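Local structure of uncharacterized protein (3KNY) at residues R47-R52 against G93-A98; T131-S136 against G195-K200; I141-T146 against I189-S194; S159-G164 against G176-S181. The protein is of unknown function, a two-domain member of the BT_3535-like family from Bacteroides thetaiotaomicron and probably a lipoprotein in its full-length form. All coordinates share one frame; numbering follows the deposited sequence.

Contact 1. Residues R47-R52 against G93-A98; sequences RTMSSR and GFLNIA
Met49, present as selenomethionine, meets Leu95 by methyl against methyl: its CE lies 3.8 Å from CD2 of Leu95. The two side chains run at about a right angle to one another. The bend of Met49 at chi2 (68°) turns it toward the strand. This apolar touch is small and belongs to a larger core, in which Ile76 and Ile79 of helix 66-84 also pack on Met49, while Tyr53 and Phe215 touch Leu95.

The backbones come close at the other end, where Arg52 and Gly93 have their CA atoms 7.4 Å apart without bonding to each other; through the backbone Arg52 is instead hydrogen-bonded to Glu92 and Gly93 to Glu54. The polar bonds lie within 47-52. The carbonyl O of Thr48 accepts from the amide N of Ser51 at 3.1 Å, and the hydroxyl OG of Ser50 donates to the O of Arg47 at 2.9 Å. Arg52 turns its guanidinium away from the strand, NE bonding to the carbonyl of Ile88 and NH1 donating to the Ser51 O from above the carbonyl plane.

The arrangement is alpha/beta packing, with helix 40-49 and the residues that follow it laid against the mixed sheet.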
loop_
_atom_site.group_PDB
_atom_site.type_symbol
_atom_site.label_atom_id
_atom_site.label_comp_id
_atom_site.label_asym_id
_atom_site.label_seq_id
_atom_site.Cartn_x
_atom_site.Cartn_y
_atom_site.Cartn_z
ATOM N N ARG A 47 5.695 -13.378 -7.507
ATOM C CA ARG A 47 5.690 -13.078 -8.938
ATOM C C ARG A 47 4.252 -12.886 -9.442
ATOM O O ARG A 47 3.984 -11.923 -10.157
ATOM C CB ARG A 47 6.392 -14.160 -9.774
ATOM C CG ARG A 47 6.451 -13.799 -11.283
ATOM C CD ARG A 47 6.651 -15.001 -12.185
ATOM N NE ARG A 47 7.736 -15.826 -11.685
ATOM C CZ ARG A 47 9.023 -15.505 -11.766
ATOM N NH1 ARG A 47 9.409 -14.364 -12.343
ATOM N NH2 ARG A 47 9.934 -16.332 -11.261
ATOM N N THR A 48 3.348 -13.804 -9.090
ATOM C CA THR A 48 1.930 -13.695 -9.499
ATOM C C THR A 48 1.300 -12.390 -8.978
ATOM O O THR A 48 0.588 -11.670 -9.680
ATOM C CB THR A 48 1.092 -14.882 -8.956
ATOM O OG1 THR A 48 1.491 -16.087 -9.607
ATOM C CG2 THR A 48 -0.431 -14.644 -9.164
HETATM N N MSE A 49 1.609 -12.126 -7.720
HETATM C CA MSE A 49 1.089 -11.013 -6.965
HETATM C C MSE A 49 1.591 -9.708 -7.582
HETATM O O MSE A 49 0.840 -8.743 -7.695
HETATM C CB MSE A 49 1.576 -11.182 -5.518
HETATM C CG MSE A 49 0.649 -10.687 -4.488
HETATM SE SE MSE A 49 -1.026 -11.661 -4.251
HETATM C CE MSE A 49 -1.609 -10.228 -3.058
ATOM N N SER A 50 2.845 -9.700 -8.038
ATOM C CA SER A 50 3.449 -8.485 -8.605
ATOM C C SER A 50 2.863 -8.135 -9.971
ATOM O O SER A 50 3.180 -7.088 -10.528
ATOM C CB SER A 50 4.979 -8.617 -8.727
ATOM O OG SER A 50 5.338 -9.353 -9.890
ATOM N N SER A 51 2.029 -9.014 -10.519
ATOM C CA SER A 51 1.376 -8.733 -11.794
ATOM C C SER A 51 0.138 -7.862 -11.596
ATOM O O SER A 51 -0.459 -7.422 -12.571
ATOM C CB SER A 51 0.951 -10.025 -12.464
ATOM O OG SER A 51 -0.191 -10.565 -11.831
ATOM N N ARG A 52 -0.274 -7.668 -10.342
ATOM C CA ARG A 52 -1.479 -6.869 -10.023
ATOM C C ARG A 52 -1.265 -5.806 -8.964
ATOM O O ARG A 52 -2.070 -4.881 -8.878
ATOM C CB ARG A 52 -2.606 -7.768 -9.520
ATOM C CG ARG A 52 -3.049 -8.804 -10.504
ATOM C CD ARG A 52 -3.854 -8.184 -11.613
ATOM N NE ARG A 52 -4.351 -9.237 -12.474
ATOM C CZ ARG A 52 -3.637 -9.817 -13.427
ATOM N NH1 ARG A 52 -2.393 -9.415 -13.673
ATOM N NH2 ARG A 52 -4.181 -10.802 -14.142
ATOM N N GLY A 93 -3.486 -1.736 -7.035
ATOM C CA GLY A 93 -2.895 -0.599 -6.353
ATOM C C GLY A 93 -1.635 -1.024 -5.620
ATOM O O GLY A 93 -1.012 -2.016 -5.974
ATOM N N PHE A 94 -1.276 -0.288 -4.581
ATOM C CA PHE A 94 -0.129 -0.627 -3.753
ATOM C C PHE A 94 -0.475 -1.706 -2.725
ATOM O O PHE A 94 -1.663 -1.950 -2.480
ATOM C CB PHE A 94 0.363 0.613 -3.059
ATOM C CG PHE A 94 0.708 1.718 -4.004
ATOM C CD1 PHE A 94 1.811 1.611 -4.831
ATOM C CD2 PHE A 94 -0.079 2.866 -4.081
ATOM C CE1 PHE A 94 2.150 2.622 -5.713
ATOM C CE2 PHE A 94 0.255 3.905 -4.965
ATOM C CZ PHE A 94 1.380 3.776 -5.784
ATOM N N LEU A 95 0.558 -2.376 -2.180
ATOM C CA LEU A 95 0.402 -3.390 -1.126
ATOM C C LEU A 95 1.512 -3.274 -0.075
ATOM O O LEU A 95 2.673 -3.151 -0.432
ATOM C CB LEU A 95 0.410 -4.794 -1.724
ATOM C CG LEU A 95 0.134 -5.979 -0.786
ATOM C CD1 LEU A 95 -1.282 -5.892 -0.265
ATOM C CD2 LEU A 95 0.387 -7.336 -1.498
ATOM N N ASN A 96 1.133 -3.259 1.205
ATOM C CA ASN A 96 2.048 -3.315 2.357
ATOM C C ASN A 96 1.679 -4.516 3.157
ATOM O O ASN A 96 0.514 -4.920 3.177
ATOM C CB ASN A 96 1.837 -2.193 3.355
ATOM C CG ASN A 96 2.291 -0.888 2.856
ATOM O OD1 ASN A 96 3.171 -0.792 2.015
ATOM N ND2 ASN A 96 1.695 0.150 3.372
ATOM N N ILE A 97 2.667 -5.050 3.865
ATOM C CA ILE A 97 2.475 -6.170 4.748
ATOM C C ILE A 97 2.762 -5.612 6.131
ATOM O O ILE A 97 3.884 -5.164 6.404
ATOM C CB ILE A 97 3.436 -7.293 4.392
ATOM C CG1 ILE A 97 3.532 -7.452 2.856
ATOM C CG2 ILE A 97 3.022 -8.585 5.110
ATOM C CD1 ILE A 97 2.282 -7.848 2.191
ATOM N N ALA A 98 1.738 -5.587 6.983
ATOM C CA ALA A 98 1.884 -5.024 8.322
ATOM C C ALA A 98 2.838 -5.888 9.128
ATOM O O ALA A 98 3.015 -7.084 8.843
ATOM C CB ALA A 98 0.554 -4.943 9.015
#

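Contact 2. Residues T131-S136 against G195-K200; sequences TLYTHS and GTLSFK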
loop_
_atom_site.group_PDB
_atom_site.type_symbol
_atom_site.label_atom_id
_atom_site.label_comp_id
_atom_site.label_asym_id
_atom_site.label_seq_id
_atom_site.Cartn_x
_atom_site.Cartn_y
_atom_site.Cartn_z
ATOM N N THR A 131 1.687 4.607 1.912
ATOM C CA THR A 131 1.933 5.851 1.197
ATOM C C THR A 131 1.191 5.760 -0.092
ATOM O O THR A 131 1.539 4.949 -0.937
ATOM C CB THR A 131 3.400 6.099 0.943
ATOM O OG1 THR A 131 4.038 6.265 2.206
ATOM C CG2 THR A 131 3.597 7.357 0.112
ATOM N N LEU A 132 0.167 6.592 -0.239
ATOM C CA LEU A 132 -0.708 6.520 -1.398
ATOM C C LEU A 132 -0.128 7.258 -2.573
ATOM O O LEU A 132 -0.429 6.907 -3.707
ATOM C CB LEU A 132 -2.087 7.076 -1.092
ATOM C CG LEU A 132 -2.948 6.245 -0.151
ATOM C CD1 LEU A 132 -4.272 6.978 0.075
ATOM C CD2 LEU A 132 -3.160 4.835 -0.730
ATOM N N TYR A 133 0.695 8.271 -2.312
ATOM C CA TYR A 133 1.199 9.111 -3.387
ATOM C C TYR A 133 2.381 9.926 -2.925
ATOM O O TYR A 133 2.440 10.318 -1.767
ATOM C CB TYR A 133 0.091 10.024 -3.920
ATOM C CG TYR A 133 0.577 11.120 -4.834
ATOM C CD1 TYR A 133 0.900 10.858 -6.138
ATOM C CD2 TYR A 133 0.735 12.421 -4.376
ATOM C CE1 TYR A 133 1.359 11.860 -6.982
ATOM C CE2 TYR A 133 1.188 13.427 -5.208
ATOM C CZ TYR A 133 1.502 13.134 -6.510
ATOM O OH TYR A 133 1.964 14.111 -7.341
ATOM N N THR A 134 3.337 10.148 -3.832
ATOM C CA THR A 134 4.520 10.983 -3.537
ATOM C C THR A 134 4.831 11.830 -4.731
ATOM O O THR A 134 5.088 11.311 -5.790
ATOM C CB THR A 134 5.774 10.159 -3.220
ATOM O OG1 THR A 134 5.493 9.271 -2.129
ATOM C CG2 THR A 134 6.873 11.073 -2.833
ATOM N N HIS A 135 4.779 13.141 -4.574
ATOM C CA HIS A 135 5.067 14.020 -5.691
ATOM C C HIS A 135 6.585 14.018 -5.897
ATOM O O HIS A 135 7.354 13.846 -4.935
ATOM C CB HIS A 135 4.544 15.439 -5.434
ATOM C CG HIS A 135 4.560 16.311 -6.650
ATOM N ND1 HIS A 135 5.713 16.897 -7.130
ATOM C CD2 HIS A 135 3.567 16.702 -7.481
ATOM C CE1 HIS A 135 5.434 17.591 -8.217
ATOM N NE2 HIS A 135 4.137 17.490 -8.454
ATOM N N SER A 136 7.009 14.217 -7.143
ATOM C CA SER A 136 8.439 14.234 -7.454
ATOM C C SER A 136 9.141 15.265 -6.631
ATOM O O SER A 136 10.265 15.043 -6.206
ATOM C CB SER A 136 8.707 14.491 -8.926
ATOM O OG SER A 136 8.073 15.679 -9.343
ATOM N N GLY A 195 -9.099 13.387 -4.003
ATOM C CA GLY A 195 -9.046 14.767 -3.541
ATOM C C GLY A 195 -7.936 15.580 -4.214
ATOM O O GLY A 195 -7.393 15.178 -5.248
ATOM N N THR A 196 -7.611 16.728 -3.633
ATOM C CA THR A 196 -6.649 17.637 -4.199
ATOM C C THR A 196 -5.548 17.885 -3.205
ATOM O O THR A 196 -5.802 18.234 -2.054
ATOM C CB THR A 196 -7.313 18.957 -4.629
ATOM O OG1 THR A 196 -8.245 18.658 -5.661
ATOM C CG2 THR A 196 -6.295 19.933 -5.252
ATOM N N LEU A 197 -4.315 17.677 -3.652
ATOM C CA LEU A 197 -3.129 17.998 -2.858
ATOM C C LEU A 197 -2.683 19.350 -3.335
ATOM O O LEU A 197 -2.580 19.558 -4.536
ATOM C CB LEU A 197 -2.022 16.975 -3.084
ATOM C CG LEU A 197 -0.634 17.185 -2.469
ATOM C CD1 LEU A 197 -0.678 17.123 -0.914
ATOM C CD2 LEU A 197 0.377 16.148 -3.078
ATOM N N SER A 198 -2.473 20.281 -2.402
ATOM C CA SER A 198 -1.984 21.620 -2.750
ATOM C C SER A 198 -0.730 21.844 -1.974
ATOM O O SER A 198 -0.672 21.470 -0.815
ATOM C CB SER A 198 -2.977 22.714 -2.351
ATOM O OG SER A 198 -4.166 22.556 -3.085
ATOM N N PHE A 199 0.272 22.446 -2.618
ATOM C CA PHE A 199 1.504 22.840 -1.934
ATOM C C PHE A 199 2.241 23.928 -2.685
ATOM O O PHE A 199 2.007 24.186 -3.870
ATOM C CB PHE A 199 2.420 21.633 -1.665
ATOM C CG PHE A 199 2.962 20.955 -2.909
ATOM C CD1 PHE A 199 4.165 21.339 -3.459
ATOM C CD2 PHE A 199 2.306 19.892 -3.474
ATOM C CE1 PHE A 199 4.674 20.702 -4.587
ATOM C CE2 PHE A 199 2.812 19.259 -4.613
ATOM C CZ PHE A 199 3.998 19.661 -5.160
ATOM N N LYS A 200 3.112 24.594 -1.958
ATOM C CA LYS A 200 3.979 25.612 -2.532
ATOM C C LYS A 200 5.261 24.968 -3.044
ATOM O O LYS A 200 5.868 24.145 -2.354
ATOM C CB LYS A 200 4.346 26.663 -1.473
ATOM C CG LYS A 200 3.173 27.500 -0.935
ATOM C CD LYS A 200 2.631 28.498 -1.974
ATOM C CE LYS A 200 3.479 29.781 -2.070
ATOM N NZ LYS A 200 3.169 30.571 -3.313
#
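ND1 of His135 is hydrogen-bonded to the backbone N of Leu137 just beyond, and the imidazole so fixed offers one face to Phe199. The phenyl ring comes in edge first, with its CZ over the centre of the imidazole and 3.7 Å from His135 CG. The ring planes stand at 75° and the centroids of His135 and Phe199 are 5.0 Å apart, a T-shaped pair with histidine as the face. Phe199 reaches across because its CG sits between backbone N and carbonyl carbon (chi1 65°), whereas the imidazole of His135 swings opposite its own amide (chi1 -168°). A serine in place of His135 would probably leave the edge of Phe199 without a ring to pack against and lose the bond that holds Leu137 N.

The second touch is apolar. Leu197 brings CD2 to the rim of the Tyr133 ring, near its plane, lying 3.5 Å from Tyr133 CE2. The amide N of His135 lies over one face of the same ring, toward its rim, so Tyr133 also packs against the backbone that follows it.

Leu132 and Tyr133 both face Ile141, a classic beta bulge at the end of strand 124-134 where it pairs with 140-149. Across from them, strand 188-201 turns a corner at Gly195 and continues paired with 204-217, whose Val208 packs on Tyr133 and Val206 on Phe199; Pro139, Asn170 and Pro172 from loops also touch Phe199.

Contact 3. Residues I141-T146 against I189-S194; sequences IKAAVT and IAASCS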
loop_
_atom_site.group_PDB
_atom_site.type_symbol
_atom_site.label_atom_id
_atom_site.label_comp_id
_atom_site.label_asym_id
_atom_site.label_seq_id
_atom_site.Cartn_x
_atom_site.Cartn_y
_atom_site.Cartn_z
ATOM N N ILE A 141 0.922 11.906 0.178
ATOM C CA ILE A 141 -0.328 11.607 0.876
ATOM C C ILE A 141 -0.189 10.210 1.450
ATOM O O ILE A 141 0.041 9.245 0.701
ATOM C CB ILE A 141 -1.548 11.590 -0.046
ATOM C CG1 ILE A 141 -1.761 12.950 -0.723
ATOM C CG2 ILE A 141 -2.778 11.159 0.744
ATOM C CD1 ILE A 141 -2.784 12.873 -1.887
ATOM N N LYS A 142 -0.322 10.102 2.768
ATOM C CA LYS A 142 -0.272 8.814 3.443
ATOM C C LYS A 142 -1.586 8.467 4.139
ATOM O O LYS A 142 -2.331 9.365 4.538
ATOM C CB LYS A 142 0.838 8.840 4.486
ATOM C CG LYS A 142 2.201 8.867 3.855
ATOM C CD LYS A 142 3.303 8.774 4.871
ATOM C CE LYS A 142 4.666 8.886 4.190
ATOM N NZ LYS A 142 5.710 8.247 5.037
ATOM N N ALA A 143 -1.837 7.171 4.309
ATOM C CA ALA A 143 -2.999 6.648 5.047
ATOM C C ALA A 143 -2.476 5.865 6.255
ATOM O O ALA A 143 -1.452 5.180 6.153
ATOM C CB ALA A 143 -3.868 5.751 4.145
ATOM N N ALA A 144 -3.139 6.011 7.403
ATOM C CA ALA A 144 -2.853 5.219 8.621
ATOM C C ALA A 144 -4.181 4.632 9.126
ATOM O O ALA A 144 -5.207 5.236 8.994
ATOM C CB ALA A 144 -2.220 6.066 9.670
ATOM N N VAL A 145 -4.150 3.461 9.725
ATOM C CA VAL A 145 -5.365 2.723 10.077
ATOM C C VAL A 145 -5.106 1.997 11.363
ATOM O O VAL A 145 -4.054 1.381 11.517
ATOM C CB VAL A 145 -5.684 1.630 9.034
ATOM C CG1 VAL A 145 -6.869 0.847 9.462
ATOM C CG2 VAL A 145 -5.944 2.251 7.683
ATOM N N THR A 146 -6.060 2.045 12.281
ATOM C CA THR A 146 -5.965 1.272 13.511
ATOM C C THR A 146 -7.061 0.256 13.470
ATOM O O THR A 146 -8.176 0.588 13.113
ATOM C CB THR A 146 -6.105 2.152 14.732
ATOM O OG1 THR A 146 -4.948 2.986 14.808
ATOM C CG2 THR A 146 -6.185 1.313 15.990
ATOM N N ILE A 189 -7.016 -4.846 3.923
ATOM C CA ILE A 189 -7.555 -3.525 4.239
ATOM C C ILE A 189 -7.270 -2.665 3.024
ATOM O O ILE A 189 -6.176 -2.717 2.533
ATOM C CB ILE A 189 -6.877 -2.923 5.475
ATOM C CG1 ILE A 189 -7.173 -3.784 6.717
ATOM C CG2 ILE A 189 -7.355 -1.512 5.738
ATOM C CD1 ILE A 189 -6.353 -3.406 7.960
ATOM N N ALA A 190 -8.273 -1.930 2.518
ATOM C CA ALA A 190 -8.145 -1.016 1.355
ATOM C C ALA A 190 -8.323 0.384 1.849
ATOM O O ALA A 190 -9.322 0.664 2.481
ATOM C CB ALA A 190 -9.215 -1.279 0.305
ATOM N N ALA A 191 -7.359 1.258 1.565
ATOM C CA ALA A 191 -7.433 2.674 1.929
ATOM C C ALA A 191 -7.329 3.453 0.615
ATOM O O ALA A 191 -6.449 3.168 -0.211
ATOM C CB ALA A 191 -6.281 3.067 2.900
ATOM N N SER A 192 -8.229 4.414 0.404
ATOM C CA SER A 192 -8.239 5.165 -0.839
ATOM C C SER A 192 -8.344 6.622 -0.574
ATOM O O SER A 192 -8.840 7.031 0.468
ATOM C CB SER A 192 -9.431 4.776 -1.709
ATOM O OG SER A 192 -9.257 3.473 -2.222
ATOM N N CYS A 193 -7.911 7.415 -1.545
ATOM C CA CYS A 193 -8.170 8.812 -1.480
ATOM C C CYS A 193 -8.620 9.305 -2.836
ATOM O O CYS A 193 -8.340 8.683 -3.869
ATOM C CB CYS A 193 -6.953 9.550 -1.003
ATOM S SG CYS A 193 -5.681 9.674 -2.239
ATOM N N SER A 194 -9.374 10.393 -2.792
ATOM C CA SER A 194 -9.823 11.074 -3.963
ATOM C C SER A 194 -10.017 12.539 -3.582
ATOM O O SER A 194 -10.958 12.872 -2.896
ATOM C CB SER A 194 -11.128 10.467 -4.438
ATOM O OG SER A 194 -11.562 11.135 -5.609
#
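No ring or other flat side chain takes part where Ile141, Ala143 and Val145 meet Cys193, Ala191 and Ile189; the contact is made by aliphatic groups and one sulfur. Three pairs follow in antiparallel order. In the middle Ala143 and Ala191 touch methyl to methyl, CB to CB at 3.8 Å, and their CA atoms are 6.7 Å apart. On one side of this pair the extended chain of Ile141 (chi2 167°) carries CD1 to 4.3 Å from SG of Cys193. On the other, CG1 of Val145 lies 4.4 Å from CG2 of Ile189.

Small residues at the centre thus go with the close approach of the backbones, and the larger ones pack at the flanks. Every second residue points its CB into the interface. The strand axes approach to 8.0 Å with their directions 143° apart, a spacing suited to side-chain packing between two sheets rather than to pairing within one.

The layer is therefore sandwich-like: strand 140-149, central in the three-stranded antiparallel sheet between 124-134 and 154-164, lies over strand 188-201 of the mixed sheet. Leu132 packs on Cys193, while Val180 of strand 177-183 and Met216 of strand 204-217 both touch Val145 and Ile189.

Contact 4. Residues S159-G164 against G176-S181; sequences SSVYTG and GASSVS
Val161 and Ser178 meet through CG2 of the valine, which lies 3.4 Å from CB of the serine and 3.7 Å from its OG. The second pair is Ser159 and Val180, where CB of Ser159 comes to 3.7 Å from Val180 CG2; the placement of the Ser159 hydroxyl against that methyl is doubtful in the model. In both valines CG1 stands opposite the backbone N (chi1 174° in Val161), which puts CG2 beside that N and turns it to the serine. Each pair joins one valine to one serine, and they alternate: the serine is on 159-164 in one and on 176-181 in the other. The contact is thus van der Waals packing of methyls against short polar side chains.

The CA atoms of Ser159 and Val180 are 6.9 Å apart and those of Val161 and Ser178 7.2 Å, and the touching parts run 149° apart in direction. Ser160 and Ser179, between the touching residues, point their CB atoms away, as strand alternation demands.

Behind this first shell, each strand is held by its own sheet. Ser160, Tyr162 and Gly164 bond through their backbones to Ala144, Lys142 and Tyr140, and the Thr163 hydroxyl to the carbonyl of Tyr140; Ala177 and Ser179 bond to Ser194 and Ser192. Gly176, with backbone angles that call for glycine, lies where the chain turns a corner. The contact therefore joins 154-164, an outer strand of the three-stranded sheet, to 177-183 of the mixed sheet, at the surface beside strands 140-149 and 188-201.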
loop_
_atom_site.group_PDB
_atom_site.type_symbol
_atom_site.label_atom_id
_atom_site.label_comp_id
_atom_site.label_asym_id
_atom_site.label_seq_id
_atom_site.Cartn_x
_atom_site.Cartn_y
_atom_site.Cartn_z
ATOM N N SER A 159 -9.044 5.704 11.256
ATOM C CA SER A 159 -8.513 5.802 9.907
ATOM C C SER A 159 -8.116 7.233 9.625
ATOM O O SER A 159 -8.867 8.118 9.974
ATOM C CB SER A 159 -9.613 5.396 8.957
ATOM O OG SER A 159 -9.309 5.777 7.635
ATOM N N SER A 160 -6.943 7.463 9.019
ATOM C CA SER A 160 -6.458 8.815 8.749
ATOM C C SER A 160 -5.763 8.936 7.443
ATOM O O SER A 160 -5.116 7.996 6.990
ATOM C CB SER A 160 -5.464 9.266 9.792
ATOM O OG SER A 160 -5.982 9.044 11.077
ATOM N N VAL A 161 -5.870 10.124 6.860
ATOM C CA VAL A 161 -5.153 10.477 5.660
ATOM C C VAL A 161 -4.431 11.724 6.011
ATOM O O VAL A 161 -5.002 12.623 6.580
ATOM C CB VAL A 161 -6.055 10.728 4.486
ATOM C CG1 VAL A 161 -5.234 11.234 3.327
ATOM C CG2 VAL A 161 -6.759 9.428 4.102
ATOM N N TYR A 162 -3.148 11.760 5.747
ATOM C CA TYR A 162 -2.381 12.957 6.058
ATOM C C TYR A 162 -1.327 13.234 5.012
ATOM O O TYR A 162 -0.978 12.381 4.169
ATOM C CB TYR A 162 -1.751 12.861 7.433
ATOM C CG TYR A 162 -0.843 11.693 7.591
ATOM C CD1 TYR A 162 -1.343 10.431 7.854
ATOM C CD2 TYR A 162 0.524 11.847 7.512
ATOM C CE1 TYR A 162 -0.495 9.350 8.022
ATOM C CE2 TYR A 162 1.377 10.780 7.676
ATOM C CZ TYR A 162 0.867 9.537 7.924
ATOM O OH TYR A 162 1.733 8.486 8.083
ATOM N N THR A 163 -0.814 14.446 5.096
ATOM C CA THR A 163 0.066 14.945 4.102
ATOM C C THR A 163 1.272 15.548 4.786
ATOM O O THR A 163 1.261 15.796 5.971
ATOM C CB THR A 163 -0.702 15.937 3.243
ATOM O OG1 THR A 163 0.085 16.291 2.117
ATOM C CG2 THR A 163 -1.063 17.182 4.034
ATOM N N GLY A 164 2.332 15.758 4.032
ATOM C CA GLY A 164 3.570 16.309 4.566
ATOM C C GLY A 164 4.634 16.305 3.485
ATOM O O GLY A 164 4.361 15.997 2.311
ATOM N N GLY A 176 -10.505 16.726 0.343
ATOM C CA GLY A 176 -11.329 15.800 -0.449
ATOM C C GLY A 176 -11.734 14.591 0.354
ATOM O O GLY A 176 -11.847 14.676 1.565
ATOM N N ALA A 177 -11.914 13.460 -0.315
ATOM C CA ALA A 177 -12.464 12.247 0.320
ATOM C C ALA A 177 -11.410 11.139 0.496
ATOM O O ALA A 177 -10.367 11.139 -0.126
ATOM C CB ALA A 177 -13.648 11.702 -0.488
ATOM N N SER A 178 -11.721 10.198 1.356
ATOM C CA SER A 178 -10.896 9.032 1.554
ATOM C C SER A 178 -11.825 7.946 2.062
ATOM O O SER A 178 -12.930 8.234 2.498
ATOM C CB SER A 178 -9.824 9.312 2.578
ATOM O OG SER A 178 -10.453 9.667 3.802
ATOM N N SER A 179 -11.429 6.695 1.933
ATOM C CA SER A 179 -12.209 5.616 2.527
ATOM C C SER A 179 -11.318 4.497 3.006
ATOM O O SER A 179 -10.193 4.375 2.572
ATOM C CB SER A 179 -13.229 5.081 1.546
ATOM O OG SER A 179 -12.568 4.662 0.394
ATOM N N VAL A 180 -11.840 3.699 3.918
ATOM C CA VAL A 180 -11.143 2.537 4.436
ATOM C C VAL A 180 -12.155 1.443 4.677
ATOM O O VAL A 180 -13.260 1.683 5.148
ATOM C CB VAL A 180 -10.401 2.822 5.729
ATOM C CG1 VAL A 180 -9.639 1.589 6.170
ATOM C CG2 VAL A 180 -9.407 3.955 5.517
ATOM N N SER A 181 -11.803 0.233 4.312
ATOM C CA SER A 181 -12.680 -0.867 4.536
ATOM C C SER A 181 -11.869 -2.158 4.526
ATOM O O SER A 181 -10.719 -2.166 4.092
ATOM C CB SER A 181 -13.710 -0.901 3.452
ATOM O OG SER A 181 -13.120 -1.458 2.309
#

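Contacts 1, 2 and 3 are buried, whereas contact 4 lies at the surface. Contact 1 stands apart as the one that brings a helix to the mixed sheet, though Phe94 of its strand still packs against the carbonyl of Leu132 in contact 2. The other three all join the three-stranded sheet to the mixed one. Contacts 2 and 3 share strand 188-201, and contact 4 is nested in the loops that both close, its centre about 5 Å from that of contact 3. Chemistry follows place: aliphatic and thiol side chains in the middle of the layer, valine with serine at its margin, and aromatic rings beyond the corner of strand 188-201.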